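Local coordinates for protein hexameric cytochrome (Silicibacter pomeroyi, PDB 2OYY) that binds heme b through an axial tyrosine in a hexameric, all-helical assembly, its biological function being unknown, at residues T11-P14 with Q15-F18. Numbering follows the deposited sequence.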
ATOM      1  N   THR A  11      11.218 -20.130  -5.488  1.00  3.84           N
ATOM      2  CA  THR A  11      11.689 -20.460  -4.158  1.00  3.50           C
ATOM      3  C   THR A  11      11.147 -21.848  -3.771  1.00  3.64           C
ATOM      4  O   THR A  11       9.964 -22.125  -3.967  1.00  3.25           O
ATOM      5  CB  THR A  11      11.216 -19.365  -3.168  1.00  3.58           C
ATOM      6  OG1 THR A  11      12.265 -18.403  -2.948  1.00  2.67           O
ATOM      7  CG2 THR A  11      10.813 -19.963  -1.867  1.00  3.39           C
ATOM      8  N   ALA A  12      12.017 -22.711  -3.235  1.00  3.89           N
ATOM      9  CA  ALA A  12      11.646 -24.102  -2.908  1.00  4.22           C
ATOM     10  C   ALA A  12      10.527 -24.214  -1.868  1.00  4.46           C
ATOM     11  O   ALA A  12       9.595 -25.010  -2.037  1.00  4.04           O
ATOM     12  CB  ALA A  12      12.871 -24.900  -2.453  1.00  4.28           C
ATOM     13  N   THR A  13      10.626 -23.424  -0.796  1.00  4.49           N
ATOM     14  CA  THR A  13       9.587 -23.418   0.228  1.00  4.89           C
ATOM     15  C   THR A  13       9.015 -22.023   0.467  1.00  5.15           C
ATOM     16  O   THR A  13       9.717 -21.032   0.297  1.00  5.62           O
ATOM     17  CB  THR A  13      10.095 -23.995   1.570  1.00  5.18           C
ATOM     18  OG1 THR A  13      11.019 -23.085   2.180  1.00  4.43           O
ATOM     19  CG2 THR A  13      10.760 -25.386   1.365  1.00  5.15           C
ATOM     20  N   PRO A  14       7.735 -21.931   0.874  1.00  5.26           N
ATOM     21  CA  PRO A  14       7.208 -20.624   1.272  1.00  5.26           C
ATOM     22  C   PRO A  14       8.150 -19.859   2.189  1.00  5.32           C
ATOM     23  O   PRO A  14       8.303 -18.661   2.046  1.00  5.70           O
ATOM     24  CB  PRO A  14       5.923 -20.980   2.009  1.00  5.40           C
ATOM     25  CG  PRO A  14       5.463 -22.234   1.351  1.00  5.32           C
ATOM     26  CD  PRO A  14       6.715 -22.994   0.983  1.00  5.21           C
ATOM     27  N   GLN A  15       8.780 -20.560   3.115  1.00  5.64           N
ATOM     28  CA  GLN A  15       9.760 -19.973   4.015  1.00  6.21           C
ATOM     29  C   GLN A  15      10.882 -19.261   3.265  1.00  6.39           C
ATOM     30  O   GLN A  15      11.231 -18.107   3.579  1.00  6.36           O
ATOM     31  CB  GLN A  15      10.356 -21.069   4.884  1.00  6.32           C
ATOM     32  CG  GLN A  15      11.054 -20.578   6.110  1.00  7.23           C
ATOM     33  CD  GLN A  15      11.218 -21.678   7.116  1.00  8.44           C
ATOM     34  OE1 GLN A  15      10.255 -22.357   7.445  1.00  9.89           O
ATOM     35  NE2 GLN A  15      12.441 -21.870   7.613  1.00  9.44           N
ATOM     36  N   GLU A  16      11.444 -19.949   2.275  1.00  6.05           N
ATOM     37  CA  GLU A  16      12.517 -19.374   1.473  1.00  5.72           C
ATOM     38  C   GLU A  16      12.028 -18.131   0.714  1.00  4.76           C
ATOM     39  O   GLU A  16      12.819 -17.262   0.366  1.00  5.17           O
ATOM     40  CB  GLU A  16      13.071 -20.414   0.498  1.00  6.00           C
ATOM     41  CG  GLU A  16      13.979 -21.504   1.075  1.00  7.21           C
ATOM     42  CD  GLU A  16      14.606 -22.377  -0.030  1.00 10.13           C
ATOM     43  OE1 GLU A  16      15.223 -23.431   0.293  1.00 11.24           O
ATOM     44  OE2 GLU A  16      14.478 -22.015  -1.234  1.00 10.07           O
ATOM     45  N   GLY A  17      10.724 -18.053   0.468  1.00  3.93           N
ATOM     46  CA  GLY A  17      10.127 -16.913  -0.217  1.00  2.49           C
ATOM     47  C   GLY A  17      10.110 -15.673   0.661  1.00  2.32           C
ATOM     48  O   GLY A  17      10.417 -14.573   0.206  1.00  2.13           O
ATOM     49  N   PHE A  18       9.765 -15.854   1.933  1.00  2.00           N
ATOM     50  CA  PHE A  18       9.777 -14.765   2.898  1.00  2.00           C
ATOM     51  C   PHE A  18      11.185 -14.190   3.107  1.00  2.00           C
ATOM     52  O   PHE A  18      11.353 -12.963   3.230  1.00  2.00           O
ATOM     53  CB  PHE A  18       9.177 -15.229   4.234  1.00  2.00           C
ATOM     54  CG  PHE A  18       8.784 -14.112   5.121  1.00  2.00           C
ATOM     55  CD1 PHE A  18       7.523 -13.571   5.037  1.00  2.00           C
ATOM     56  CD2 PHE A  18       9.692 -13.565   6.008  1.00  2.00           C
ATOM     57  CE1 PHE A  18       7.158 -12.490   5.838  1.00  2.23           C
ATOM     58  CE2 PHE A  18       9.350 -12.483   6.806  1.00  2.00           C
ATOM     59  CZ  PHE A  18       8.077 -11.942   6.724  1.00  2.00           C
TER
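Glu-16, in the first turn of helix 14-32, reaches back along the chain past Thr-11 and Thr-13 to Ala-12. Its CB lies near the methyl of Thr-11, whose exact place is not sure, and the two side chains cross at a slant. Next along the chain, CG of Glu-16 passes 3.5 Å from OG1 of Thr-13. Beyond CG the chain is extended, which carries the carboxylate out to the loop. There OE2 accepts a hydrogen bond from Ala-12 N at 3.2 Å. The bond is bent (141° at the hydrogen), and the N-H comes from above the carboxylate plane. OE2 also touches CB of Ala-12 at 3.5 Å, and OE1 lies a little farther from the same methyl.

Thr-13 is the N-cap. Its OG1 sits between its own backbone N and carbonyl carbon (chi1 71°), facing the helix, and accepts a hydrogen bond from Glu-16 N at 3.2 Å, fairly straight (159°). The same oxygen lies 3.4 Å from CB of Gln-15. Pro-14 begins the helix, and its carbonyl O accepts a hydrogen bond from Phe-18 N (3.2 Å). The ring of Phe-18 packs on Phe-64 and meets Trp-5 of the second subunit edge-to-face. The amide oxygen of Gln-15 also reaches that subunit, at Leu-6 N.

Thr-13 OG1 thus caps Glu-16 N, while the Glu-16 carboxylate binds Ala-12 N, one residue before the N-cap, so the two bonds do not make a capping box. An ionised carboxylate at this helix start would probably be favoured by the helix dipole.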